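PDB 6ZTU: cyclodipeptide synthase, BtCDPS, which probably transfers aminoacyl groups from charged tRNAs to join two amino acids into a cyclic dipeptide. Local coordinates for residues A[25-31]-A[193-199]; A[71-75]-A[150-155]; A[143-148]-A[170-174]. All coordinates share one frame; numbering follows the deposited sequence.

Interaction 1: residues A[25-31]-A[193-199]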
ATOM      1  N   ASN A  25      -3.623  -9.151  17.830  1.00 31.62           N
ATOM      2  CA  ASN A  25      -2.319  -9.521  18.375  1.00 32.47           C
ATOM      3  C   ASN A  25      -1.361  -8.334  18.454  1.00 30.90           C
ATOM      4  O   ASN A  25      -0.399  -8.382  19.230  1.00 31.78           O
ATOM      5  CB  ASN A  25      -1.689 -10.632  17.534  1.00 32.67           C
ATOM      6  CG  ASN A  25      -2.400 -11.960  17.681  1.00 36.41           C
ATOM      7  OD1 ASN A  25      -3.109 -12.199  18.661  1.00 36.95           O
ATOM      8  ND2 ASN A  25      -2.206 -12.842  16.706  1.00 34.49           N
ATOM      9  N   LYS A  26      -1.584  -7.285  17.651  1.00 28.09           N
ATOM     10  CA  LYS A  26      -0.819  -6.037  17.721  1.00 26.83           C
ATOM     11  C   LYS A  26       0.681  -6.246  17.496  1.00 27.35           C
ATOM     12  O   LYS A  26       1.491  -5.422  17.921  1.00 30.71           O
ATOM     13  CB  LYS A  26      -1.064  -5.309  19.049  1.00 32.60           C
ATOM     14  CG  LYS A  26      -2.519  -4.847  19.245  1.00 33.27           C
ATOM     15  CD  LYS A  26      -2.908  -3.726  18.273  1.00 33.05           C
ATOM     16  CE  LYS A  26      -4.409  -3.478  18.284  1.00 38.50           C
ATOM     17  NZ  LYS A  26      -4.933  -3.328  19.671  1.00 40.48           N
ATOM     18  N   THR A  27       1.055  -7.319  16.790  1.00 28.45           N
ATOM     19  CA  THR A  27       2.471  -7.622  16.558  1.00 27.32           C
ATOM     20  C   THR A  27       3.123  -6.579  15.654  1.00 29.49           C
ATOM     21  O   THR A  27       4.205  -6.057  15.958  1.00 26.11           O
ATOM     22  CB  THR A  27       2.608  -9.016  15.940  1.00 28.83           C
ATOM     23  OG1 THR A  27       2.052 -10.003  16.819  1.00 31.83           O
ATOM     24  CG2 THR A  27       4.073  -9.365  15.648  1.00 30.16           C
ATOM     25  N   HIS A  28       2.482  -6.263  14.530  1.00 24.66           N
ATOM     26  CA  HIS A  28       3.122  -5.386  13.562  1.00 23.73           C
ATOM     27  C   HIS A  28       2.064  -4.762  12.665  1.00 22.86           C
ATOM     28  O   HIS A  28       1.104  -5.433  12.270  1.00 23.51           O
ATOM     29  CB  HIS A  28       4.145  -6.159  12.719  1.00 24.09           C
ATOM     30  CG  HIS A  28       4.841  -5.319  11.702  1.00 24.65           C
ATOM     31  ND1 HIS A  28       4.376  -5.170  10.413  1.00 26.53           N
ATOM     32  CD2 HIS A  28       5.969  -4.577  11.784  1.00 25.50           C
ATOM     33  CE1 HIS A  28       5.190  -4.377   9.743  1.00 25.47           C
ATOM     34  NE2 HIS A  28       6.162  -3.998  10.553  1.00 25.61           N
ATOM     35  N   ILE A  29       2.253  -3.483  12.355  1.00 22.80           N
ATOM     36  CA  ILE A  29       1.448  -2.781  11.363  1.00 22.81           C
ATOM     37  C   ILE A  29       2.375  -2.215  10.292  1.00 24.34           C
ATOM     38  O   ILE A  29       3.462  -1.697  10.590  1.00 24.11           O
ATOM     39  CB  ILE A  29       0.573  -1.680  12.005  1.00 23.38           C
ATOM     40  CG1 ILE A  29      -0.325  -1.007  10.961  1.00 24.73           C
ATOM     41  CG2 ILE A  29       1.447  -0.654  12.720  1.00 24.89           C
ATOM     42  CD1 ILE A  29      -1.417  -0.119  11.582  1.00 23.34           C
ATOM     43  N   LEU A  30       1.967  -2.376   9.034  1.00 20.40           N
ATOM     44  CA  LEU A  30       2.636  -1.773   7.889  1.00 20.40           C
ATOM     45  C   LEU A  30       1.723  -0.670   7.367  1.00 23.93           C
ATOM     46  O   LEU A  30       0.597  -0.949   6.941  1.00 22.98           O
ATOM     47  CB  LEU A  30       2.905  -2.823   6.803  1.00 21.21           C
ATOM     48  CG  LEU A  30       3.687  -2.371   5.559  1.00 20.72           C
ATOM     49  CD1 LEU A  30       5.091  -1.895   5.962  1.00 20.94           C
ATOM     50  CD2 LEU A  30       3.780  -3.471   4.532  1.00 22.62           C
ATOM     51  N   LEU A  31       2.197   0.571   7.414  1.00 22.27           N
ATOM     52  CA  LEU A  31       1.384   1.725   7.033  1.00 22.55           C
ATOM     53  C   LEU A  31       1.644   2.026   5.564  1.00 21.90           C
ATOM     54  O   LEU A  31       2.757   2.385   5.194  1.00 22.40           O
ATOM     55  CB  LEU A  31       1.728   2.928   7.910  1.00 22.49           C
ATOM     56  CG  LEU A  31       1.333   2.786   9.377  1.00 23.10           C
ATOM     57  CD1 LEU A  31       1.999   3.891  10.192  1.00 24.87           C
ATOM     58  CD2 LEU A  31      -0.192   2.857   9.512  1.00 24.05           C
ATOM     59  N   TYR A 193       8.522 -10.287  10.215  1.00 25.02           N
ATOM     60  CA  TYR A 193       7.711 -10.304  11.427  1.00 26.29           C
ATOM     61  C   TYR A 193       6.850 -11.559  11.469  1.00 24.69           C
ATOM     62  O   TYR A 193       6.546 -12.165  10.438  1.00 26.16           O
ATOM     63  CB  TYR A 193       6.838  -9.044  11.520  1.00 26.99           C
ATOM     64  CG  TYR A 193       7.707  -7.837  11.673  1.00 23.80           C
ATOM     65  CD1 TYR A 193       8.211  -7.477  12.917  1.00 24.67           C
ATOM     66  CD2 TYR A 193       8.101  -7.092  10.563  1.00 24.87           C
ATOM     67  CE1 TYR A 193       9.048  -6.395  13.060  1.00 26.61           C
ATOM     68  CE2 TYR A 193       8.941  -6.001  10.703  1.00 27.21           C
ATOM     69  CZ  TYR A 193       9.410  -5.658  11.956  1.00 28.51           C
ATOM     70  OH  TYR A 193      10.259  -4.579  12.101  1.00 30.10           O
ATOM     71  N   LYS A 194       6.490 -11.974  12.688  1.00 26.06           N
ATOM     72  CA  LYS A 194       5.681 -13.174  12.853  1.00 25.99           C
ATOM     73  C   LYS A 194       4.353 -13.050  12.125  1.00 25.97           C
ATOM     74  O   LYS A 194       3.834 -14.037  11.586  1.00 25.08           O
ATOM     75  CB  LYS A 194       5.429 -13.428  14.339  1.00 29.55           C
ATOM     76  CG  LYS A 194       4.803 -14.777  14.620  1.00 34.65           C
ATOM     77  CD  LYS A 194       3.643 -14.679  15.600  1.00 45.22           C
ATOM     78  CE  LYS A 194       4.115 -14.240  16.969  1.00 46.67           C
ATOM     79  NZ  LYS A 194       3.115 -14.575  18.035  1.00 49.57           N
ATOM     80  N   GLU A 195       3.785 -11.847  12.126  1.00 25.03           N
ATOM     81  CA  GLU A 195       2.509 -11.558  11.488  1.00 24.69           C
ATOM     82  C   GLU A 195       2.397 -10.047  11.342  1.00 21.79           C
ATOM     83  O   GLU A 195       3.111  -9.291  12.012  1.00 24.65           O
ATOM     84  CB  GLU A 195       1.336 -12.122  12.312  1.00 25.57           C
ATOM     85  CG  GLU A 195       1.227 -11.448  13.667  1.00 27.31           C
ATOM     86  CD  GLU A 195       0.372 -12.201  14.667  1.00 32.08           C
ATOM     87  OE1 GLU A 195      -0.493 -13.006  14.261  1.00 32.36           O
ATOM     88  OE2 GLU A 195       0.576 -11.969  15.874  1.00 36.92           O
ATOM     89  N   SER A 196       1.487  -9.600  10.466  1.00 21.24           N
ATOM     90  CA  SER A 196       1.374  -8.165  10.226  1.00 20.91           C
ATOM     91  C   SER A 196       0.024  -7.859   9.596  1.00 18.86           C
ATOM     92  O   SER A 196      -0.572  -8.719   8.954  1.00 21.41           O
ATOM     93  CB  SER A 196       2.486  -7.666   9.294  1.00 24.36           C
ATOM     94  OG  SER A 196       2.330  -6.290   8.991  1.00 23.62           O
ATOM     95  N   VAL A 197      -0.449  -6.630   9.786  1.00 22.98           N
ATOM     96  CA  VAL A 197      -1.548  -6.109   8.980  1.00 21.71           C
ATOM     97  C   VAL A 197      -1.017  -4.931   8.174  1.00 23.79           C
ATOM     98  O   VAL A 197      -0.353  -4.048   8.724  1.00 23.66           O
ATOM     99  CB  VAL A 197      -2.772  -5.678   9.816  1.00 22.75           C
ATOM    100  CG1 VAL A 197      -3.549  -6.892  10.313  1.00 23.73           C
ATOM    101  CG2 VAL A 197      -2.372  -4.794  10.986  1.00 25.93           C
ATOM    102  N   LEU A 198      -1.320  -4.916   6.876  1.00 20.68           N
ATOM    103  CA  LEU A 198      -1.177  -3.702   6.083  1.00 20.46           C
ATOM    104  C   LEU A 198      -2.400  -2.826   6.324  1.00 21.62           C
ATOM    105  O   LEU A 198      -3.527  -3.327   6.331  1.00 23.00           O
ATOM    106  CB  LEU A 198      -1.053  -4.053   4.601  1.00 19.68           C
ATOM    107  CG  LEU A 198      -1.134  -2.913   3.578  1.00 21.63           C
ATOM    108  CD1 LEU A 198       0.076  -1.987   3.741  1.00 24.52           C
ATOM    109  CD2 LEU A 198      -1.190  -3.499   2.165  1.00 22.00           C
ATOM    110  N   ALA A 199      -2.184  -1.529   6.554  1.00 20.91           N
ATOM    111  CA  ALA A 199      -3.264  -0.631   6.958  1.00 21.89           C
ATOM    112  C   ALA A 199      -3.412   0.500   5.957  1.00 23.98           C
ATOM    113  O   ALA A 199      -2.429   1.137   5.578  1.00 23.20           O
ATOM    114  CB  ALA A 199      -3.017  -0.055   8.358  1.00 22.10           C
TER
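Ile-29 to Leu-31 pairs in parallel with Val-197 to Ala-199, the short strand axes 26° apart. Val-197 N donates to His-28 O, Leu-30 N to Val-197 O at 2.9 Å and Ala-199 N to Leu-30 O at 2.9 Å. The pair lies inside the largely parallel sheet of a Rossmann-like fold, between strands 58-63 and 223-229. Leu-30 and Leu-198 face helix 167-191, with Leu-30 CG 4.1 Å from Leu-198 CD1; on the other face Ile-29 CD1 packs 3.6 Å from Ala-199 CB. The His-28 ring forms an offset stack with the Tyr-193 ring, planes 20° apart, while His-28 ND1 and Ser-196 OG share a hydrogen bond at the ring edge, 2.7 Å, and NE2 hydrogen-bonds Thr-60 OG1. Glu-195 CG sits between its backbone N and carbonyl carbon (chi1 64°), and the extended chain beyond brings the carboxylate to Thr-27 and Asn-25. Glu-195 OE2 takes Thr-27 OG1 on its anti lone pair at 2.6 Å; OE1 receives Asn-25 ND2 on the syn side, somewhat out of the carboxylate plane, and ND2 also bonds OE2 weakly. Shortened to an alanine, this position would probably leave the Thr-27 hydroxyl and Asn-25 amide without their acceptor.

Interaction 2: residues A[71-75]-A[150-155]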
ATOM      1  N   LEU A  71       2.415   5.812 -12.839  1.00 30.22           N
ATOM      2  CA  LEU A  71       1.125   6.447 -12.609  1.00 31.51           C
ATOM      3  C   LEU A  71       1.079   7.816 -13.269  1.00 36.45           C
ATOM      4  O   LEU A  71       0.046   8.219 -13.812  1.00 37.33           O
ATOM      5  CB  LEU A  71       0.853   6.566 -11.106  1.00 28.31           C
ATOM      6  CG  LEU A  71       0.870   5.268 -10.290  1.00 27.80           C
ATOM      7  CD1 LEU A  71       0.583   5.587  -8.840  1.00 27.88           C
ATOM      8  CD2 LEU A  71      -0.142   4.250 -10.828  1.00 31.21           C
ATOM      9  N   LEU A  72       2.197   8.539 -13.241  1.00 35.01           N
ATOM     10  CA  LEU A  72       2.259   9.836 -13.907  1.00 37.44           C
ATOM     11  C   LEU A  72       2.449   9.681 -15.413  1.00 35.85           C
ATOM     12  O   LEU A  72       1.778  10.361 -16.194  1.00 42.19           O
ATOM     13  CB  LEU A  72       3.376  10.681 -13.287  1.00 33.33           C
ATOM     14  CG  LEU A  72       3.308  10.934 -11.771  1.00 36.66           C
ATOM     15  CD1 LEU A  72       4.543  11.690 -11.282  1.00 39.97           C
ATOM     16  CD2 LEU A  72       2.039  11.672 -11.369  1.00 37.14           C
ATOM     17  N   GLU A  73       3.324   8.764 -15.838  1.00 33.61           N
ATOM     18  CA  GLU A  73       3.543   8.540 -17.264  1.00 34.46           C
ATOM     19  C   GLU A  73       2.255   8.152 -17.975  1.00 43.10           C
ATOM     20  O   GLU A  73       2.065   8.475 -19.154  1.00 39.93           O
ATOM     21  CB  GLU A  73       4.603   7.460 -17.466  1.00 35.83           C
ATOM     22  CG  GLU A  73       5.984   7.886 -17.005  1.00 34.21           C
ATOM     23  CD  GLU A  73       6.997   6.791 -17.148  1.00 38.20           C
ATOM     24  OE1 GLU A  73       6.626   5.603 -17.054  1.00 36.57           O
ATOM     25  OE2 GLU A  73       8.180   7.115 -17.363  1.00 39.85           O
ATOM     26  N   ALA A  74       1.360   7.444 -17.282  1.00 39.54           N
ATOM     27  CA  ALA A  74       0.096   7.068 -17.905  1.00 41.54           C
ATOM     28  C   ALA A  74      -0.852   8.256 -18.010  1.00 38.45           C
ATOM     29  O   ALA A  74      -1.681   8.304 -18.925  1.00 49.51           O
ATOM     30  CB  ALA A  74      -0.558   5.928 -17.122  1.00 32.40           C
ATOM     31  N   LEU A  75      -0.761   9.212 -17.087  1.00 41.51           N
ATOM     32  CA  LEU A  75      -1.565  10.426 -17.143  1.00 43.39           C
ATOM     33  C   LEU A  75      -0.884  11.534 -17.935  1.00 51.37           C
ATOM     34  O   LEU A  75      -1.017  12.717 -17.586  1.00 54.81           O
ATOM     35  CB  LEU A  75      -1.903  10.911 -15.730  1.00 45.49           C
ATOM     36  CG  LEU A  75      -2.775   9.962 -14.900  1.00 43.38           C
ATOM     37  CD1 LEU A  75      -2.918  10.416 -13.453  1.00 43.71           C
ATOM     38  CD2 LEU A  75      -4.138   9.803 -15.544  1.00 41.77           C
ATOM     39  N   ALA A 150      -6.256   3.440  -9.416  1.00 30.80           N
ATOM     40  CA  ALA A 150      -5.090   4.282  -9.180  1.00 29.70           C
ATOM     41  C   ALA A 150      -5.044   5.453 -10.155  1.00 29.86           C
ATOM     42  O   ALA A 150      -4.701   6.573  -9.767  1.00 31.86           O
ATOM     43  CB  ALA A 150      -3.807   3.448  -9.287  1.00 30.56           C
ATOM     44  N   LEU A 151      -5.387   5.214 -11.423  1.00 27.74           N
ATOM     45  CA  LEU A 151      -5.322   6.284 -12.419  1.00 30.20           C
ATOM     46  C   LEU A 151      -6.494   7.240 -12.276  1.00 35.00           C
ATOM     47  O   LEU A 151      -6.321   8.458 -12.382  1.00 38.70           O
ATOM     48  CB  LEU A 151      -5.289   5.704 -13.833  1.00 27.99           C
ATOM     49  CG  LEU A 151      -4.012   4.960 -14.235  1.00 26.38           C
ATOM     50  CD1 LEU A 151      -4.126   4.411 -15.642  1.00 29.35           C
ATOM     51  CD2 LEU A 151      -2.775   5.858 -14.108  1.00 31.64           C
ATOM     52  N   SER A 152      -7.691   6.709 -12.014  1.00 31.62           N
ATOM     53  CA  SER A 152      -8.866   7.566 -11.897  1.00 37.55           C
ATOM     54  C   SER A 152      -8.749   8.515 -10.708  1.00 39.50           C
ATOM     55  O   SER A 152      -9.079   9.701 -10.819  1.00 43.02           O
ATOM     56  CB  SER A 152     -10.128   6.701 -11.804  1.00 37.35           C
ATOM     57  OG  SER A 152     -10.492   6.495 -10.456  1.00 43.90           O
ATOM     58  N   SER A 153      -8.260   8.026  -9.565  1.00 34.95           N
ATOM     59  CA  SER A 153      -8.186   8.902  -8.402  1.00 38.68           C
ATOM     60  C   SER A 153      -7.131   9.986  -8.583  1.00 40.43           C
ATOM     61  O   SER A 153      -7.284  11.091  -8.053  1.00 44.17           O
ATOM     62  CB  SER A 153      -7.924   8.092  -7.129  1.00 41.23           C
ATOM     63  OG  SER A 153      -6.674   7.431  -7.162  1.00 41.69           O
ATOM     64  N   ARG A 154      -6.073   9.710  -9.336  1.00 37.34           N
ATOM     65  CA  ARG A 154      -5.058  10.730  -9.552  1.00 39.61           C
ATOM     66  C   ARG A 154      -5.376  11.634 -10.730  1.00 41.32           C
ATOM     67  O   ARG A 154      -4.885  12.765 -10.770  1.00 44.49           O
ATOM     68  CB  ARG A 154      -3.687  10.082  -9.731  1.00 39.05           C
ATOM     69  CG  ARG A 154      -3.153   9.588  -8.399  1.00 39.90           C
ATOM     70  CD  ARG A 154      -2.096   8.545  -8.578  1.00 36.64           C
ATOM     71  NE  ARG A 154      -1.624   8.070  -7.281  1.00 40.42           N
ATOM     72  CZ  ARG A 154      -2.144   7.036  -6.625  1.00 39.90           C
ATOM     73  NH1 ARG A 154      -3.153   6.349  -7.147  1.00 37.22           N
ATOM     74  NH2 ARG A 154      -1.643   6.679  -5.452  1.00 38.78           N
ATOM     75  N   ALA A 155      -6.189  11.167 -11.679  1.00 43.83           N
ATOM     76  CA  ALA A 155      -6.744  12.074 -12.677  1.00 45.98           C
ATOM     77  C   ALA A 155      -7.590  13.157 -12.017  1.00 50.22           C
ATOM     78  O   ALA A 155      -7.517  14.327 -12.406  1.00 51.73           O
ATOM     79  CB  ALA A 155      -7.561  11.295 -13.709  1.00 46.20           C
TER
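Ala-150 O takes two donors from Arg-154, one turn further along helix 137-157, and both residues also touch Leu-71 across the contact. The stronger bond comes from the side chain: Arg-154 NH1 reaches Ala-150 O at 3.1 Å, with the oxygen in the guanidinium plane, while the backbone Arg-154 N adds only a weak, long bond. The arginine runs out extended from CG to NE and then bends sharply at the last torsion (chi4 91°), which swings NH1 back toward its own helix. NH2 is held by Pro-35 O, so more than one N-H fixes the rotation of the group. Leu-71 CD1 lies over one face of it, closest to Arg-154 NE at 3.7 Å. This is close packing of helix 68-74 against helix 137-157, on the far side of the chain's centre from the paired strands 28-32 and 196-200 of the Rossmann-like sheet. Leu-151 supplies the other half of the seam: its CD2 sits 3.7 Å from Ala-74 CB and the same distance from Leu-71 O. Leu-75 and Leu-151 lie alongside, pointing opposite ways, CG to CD2 4.2 Å. Beyond them Leu-75 CD1 reaches Arg-154 CB at 3.8 Å, the two side chains set square to each other, and Leu-75 CD2 abuts Ala-155 CB. Met-169 of helix 167-191 touches both Leu-75 and Leu-151.

Interaction 3: residues A[143-148]-A[170-174]; sequences CLAMSH and LFHAV
With OG anti to the backbone N (chi1 179°), Ser-147 sends its hydroxyl across to Leu-170, while Leu-144, whose CG is anti to its carbonyl carbon, extends its two methyls toward Phe-171 and Val-174. Ser-147 OG donates to Leu-170 O at 2.8 Å, arriving in the carbonyl plane on a lone pair. That oxygen also accepts the helical bond from Val-174 N, so two donors grip it and the serine is tied into the backbone of the facing helix. Val-174 N itself lies close to the hydroxyl, but at an angle too poor for a bond. Ala-173 CB packs against the buried hydroxyl, 3.4 Å from Ser-147 OG.

Leu-144 CD2 sits 4.0 Å from the centroid of the Phe-171 ring, only 5° off the ring normal, a CH-pi contact over the middle of the face; its sister methyl CD1 reaches Phe-171 CZ at 3.8 Å. Phe-133 of helix 120-135 packs against Leu-144, Phe-171 and Val-174 together. Further along, Leu-170 CD2 presses on His-148, 3.5 Å from its CA and nearly as close to its CB. Val-174 CG2 comes closest to the backbone, 3.5 Å from Cys-143 O, and also touches the Cys-143 CB.

Near the crossing the backbones come close, Ser-147 CA to Val-174 CA 4.9 Å, and the short helix axes pass 8.5 Å apart at 94°: near-orthogonal packing where helix 137-157 crosses helix 167-191, with a small serine at the point of closest approach.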
ATOM      1  N   CYS A 143      -6.526  -7.038 -11.259  1.00 21.47           N
ATOM      2  CA  CYS A 143      -5.344  -6.179 -11.199  1.00 20.34           C
ATOM      3  C   CYS A 143      -5.530  -4.933 -12.051  1.00 23.44           C
ATOM      4  O   CYS A 143      -5.154  -3.836 -11.636  1.00 21.49           O
ATOM      5  CB  CYS A 143      -4.095  -6.931 -11.649  1.00 23.12           C
ATOM      6  SG  CYS A 143      -3.577  -8.259 -10.520  1.00 22.89           S
ATOM      7  N   LEU A 144      -6.083  -5.091 -13.254  1.00 23.41           N
ATOM      8  CA  LEU A 144      -6.336  -3.930 -14.102  1.00 24.22           C
ATOM      9  C   LEU A 144      -7.360  -2.991 -13.473  1.00 24.88           C
ATOM     10  O   LEU A 144      -7.304  -1.774 -13.686  1.00 26.43           O
ATOM     11  CB  LEU A 144      -6.800  -4.390 -15.485  1.00 23.07           C
ATOM     12  CG  LEU A 144      -5.690  -5.095 -16.283  1.00 27.24           C
ATOM     13  CD1 LEU A 144      -6.215  -5.812 -17.531  1.00 31.46           C
ATOM     14  CD2 LEU A 144      -4.571  -4.125 -16.650  1.00 27.08           C
ATOM     15  N   ALA A 145      -8.314  -3.530 -12.707  1.00 23.95           N
ATOM     16  CA  ALA A 145      -9.236  -2.671 -11.978  1.00 24.98           C
ATOM     17  C   ALA A 145      -8.518  -1.872 -10.895  1.00 24.19           C
ATOM     18  O   ALA A 145      -8.847  -0.702 -10.661  1.00 26.31           O
ATOM     19  CB  ALA A 145     -10.367  -3.499 -11.366  1.00 24.89           C
ATOM     20  N   MET A 146      -7.563  -2.492 -10.192  1.00 24.32           N
ATOM     21  CA  MET A 146      -6.749  -1.722  -9.255  1.00 23.71           C
ATOM     22  C   MET A 146      -5.992  -0.625  -9.985  1.00 25.05           C
ATOM     23  O   MET A 146      -5.815   0.479  -9.459  1.00 26.64           O
ATOM     24  CB  MET A 146      -5.757  -2.631  -8.523  1.00 24.82           C
ATOM     25  CG  MET A 146      -6.349  -3.398  -7.381  1.00 28.06           C
ATOM     26  SD  MET A 146      -5.059  -4.226  -6.410  1.00 25.89           S
ATOM     27  CE  MET A 146      -4.327  -2.834  -5.562  1.00 26.19           C
ATOM     28  N   SER A 147      -5.518  -0.930 -11.192  1.00 21.74           N
ATOM     29  CA  SER A 147      -4.821   0.064 -12.005  1.00 23.26           C
ATOM     30  C   SER A 147      -5.760   1.205 -12.376  1.00 26.42           C
ATOM     31  O   SER A 147      -5.406   2.385 -12.277  1.00 25.61           O
ATOM     32  CB  SER A 147      -4.263  -0.611 -13.261  1.00 23.79           C
ATOM     33  OG  SER A 147      -3.601   0.337 -14.083  1.00 28.31           O
ATOM     34  N   HIS A 148      -6.972   0.860 -12.799  1.00 24.27           N
ATOM     35  CA  HIS A 148      -7.968   1.875 -13.123  1.00 27.54           C
ATOM     36  C   HIS A 148      -8.250   2.769 -11.922  1.00 30.34           C
ATOM     37  O   HIS A 148      -8.330   3.995 -12.056  1.00 31.92           O
ATOM     38  CB  HIS A 148      -9.246   1.192 -13.613  1.00 30.71           C
ATOM     39  CG  HIS A 148     -10.209   2.123 -14.282  1.00 32.60           C
ATOM     40  ND1 HIS A 148     -11.003   3.004 -13.576  1.00 37.26           N
ATOM     41  CD2 HIS A 148     -10.493   2.324 -15.590  1.00 35.36           C
ATOM     42  CE1 HIS A 148     -11.738   3.704 -14.422  1.00 35.05           C
ATOM     43  NE2 HIS A 148     -11.450   3.309 -15.650  1.00 34.52           N
ATOM     44  N   LEU A 170      -3.819   1.640 -18.650  1.00 33.09           N
ATOM     45  CA  LEU A 170      -4.029   0.636 -17.608  1.00 30.85           C
ATOM     46  C   LEU A 170      -2.862  -0.334 -17.520  1.00 28.60           C
ATOM     47  O   LEU A 170      -2.432  -0.705 -16.418  1.00 28.67           O
ATOM     48  CB  LEU A 170      -5.318  -0.145 -17.874  1.00 31.46           C
ATOM     49  CG  LEU A 170      -6.637   0.604 -17.728  1.00 32.01           C
ATOM     50  CD1 LEU A 170      -7.808  -0.297 -18.130  1.00 39.85           C
ATOM     51  CD2 LEU A 170      -6.814   1.113 -16.314  1.00 30.07           C
ATOM     52  N   PHE A 171      -2.359  -0.785 -18.666  1.00 29.17           N
ATOM     53  CA  PHE A 171      -1.285  -1.770 -18.646  1.00 29.88           C
ATOM     54  C   PHE A 171       0.035  -1.144 -18.228  1.00 30.53           C
ATOM     55  O   PHE A 171       0.889  -1.838 -17.666  1.00 31.00           O
ATOM     56  CB  PHE A 171      -1.164  -2.459 -20.006  1.00 33.14           C
ATOM     57  CG  PHE A 171      -2.071  -3.654 -20.154  1.00 34.21           C
ATOM     58  CD1 PHE A 171      -1.634  -4.914 -19.786  1.00 36.96           C
ATOM     59  CD2 PHE A 171      -3.368  -3.511 -20.632  1.00 41.17           C
ATOM     60  CE1 PHE A 171      -2.457  -6.009 -19.902  1.00 37.73           C
ATOM     61  CE2 PHE A 171      -4.205  -4.611 -20.756  1.00 42.85           C
ATOM     62  CZ  PHE A 171      -3.749  -5.864 -20.392  1.00 41.45           C
ATOM     63  N   HIS A 172       0.224   0.156 -18.474  1.00 28.34           N
ATOM     64  CA  HIS A 172       1.429   0.812 -17.981  1.00 30.62           C
ATOM     65  C   HIS A 172       1.375   0.985 -16.469  1.00 27.70           C
ATOM     66  O   HIS A 172       2.338   0.664 -15.761  1.00 29.71           O
ATOM     67  CB  HIS A 172       1.626   2.161 -18.668  1.00 30.66           C
ATOM     68  CG  HIS A 172       2.987   2.755 -18.448  1.00 28.09           C
ATOM     69  ND1 HIS A 172       4.141   2.141 -18.875  1.00 36.29           N
ATOM     70  CD2 HIS A 172       3.370   3.904 -17.846  1.00 30.07           C
ATOM     71  CE1 HIS A 172       5.181   2.889 -18.550  1.00 34.70           C
ATOM     72  NE2 HIS A 172       4.741   3.967 -17.928  1.00 31.75           N
ATOM     73  N   ALA A 173       0.246   1.489 -15.955  1.00 28.09           N
ATOM     74  CA  ALA A 173       0.095   1.702 -14.520  1.00 26.14           C
ATOM     75  C   ALA A 173      -0.042   0.400 -13.729  1.00 26.38           C
ATOM     76  O   ALA A 173       0.200   0.407 -12.518  1.00 25.37           O
ATOM     77  CB  ALA A 173      -1.112   2.588 -14.246  1.00 28.29           C
ATOM     78  N   VAL A 174      -0.442  -0.710 -14.358  1.00 24.47           N
ATOM     79  CA  VAL A 174      -0.588  -1.939 -13.574  1.00 22.29           C
ATOM     80  C   VAL A 174       0.776  -2.464 -13.129  1.00 23.47           C
ATOM     81  O   VAL A 174       0.853  -3.286 -12.204  1.00 25.67           O
ATOM     82  CB  VAL A 174      -1.402  -3.000 -14.350  1.00 24.84           C
ATOM     83  CG1 VAL A 174      -0.529  -3.761 -15.333  1.00 25.14           C
ATOM     84  CG2 VAL A 174      -2.110  -3.974 -13.379  1.00 25.21           C
TER

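In the fold
Interactions 2 and 3 share helix 137-157 and touch, their centres about 10 Å apart: Ala-173 CB packs 3.7 Å from Leu-151 CD2, and Glu-73 OE1 probably hydrogen-bonds His-172 NE2 at 2.6 Å. Interaction 1 lies across the chain's centre, about 26 Å from interaction 3 between centres. Helix 167-191 connects the two, running from the packing of 170-174 past Tyr-176, Glu-180 and Phe-184, which line the pocket holding (2S)-hexane-1,2-diol, to the turn before strand 196-200. The diol sits between helix 167-191 and the ends of the neighbouring strands: the side chain of Leu-198 comes within about 4 Å of it, that of Arg-154 within about 6 Å, and that of Ser-147 stays about 11 Å away.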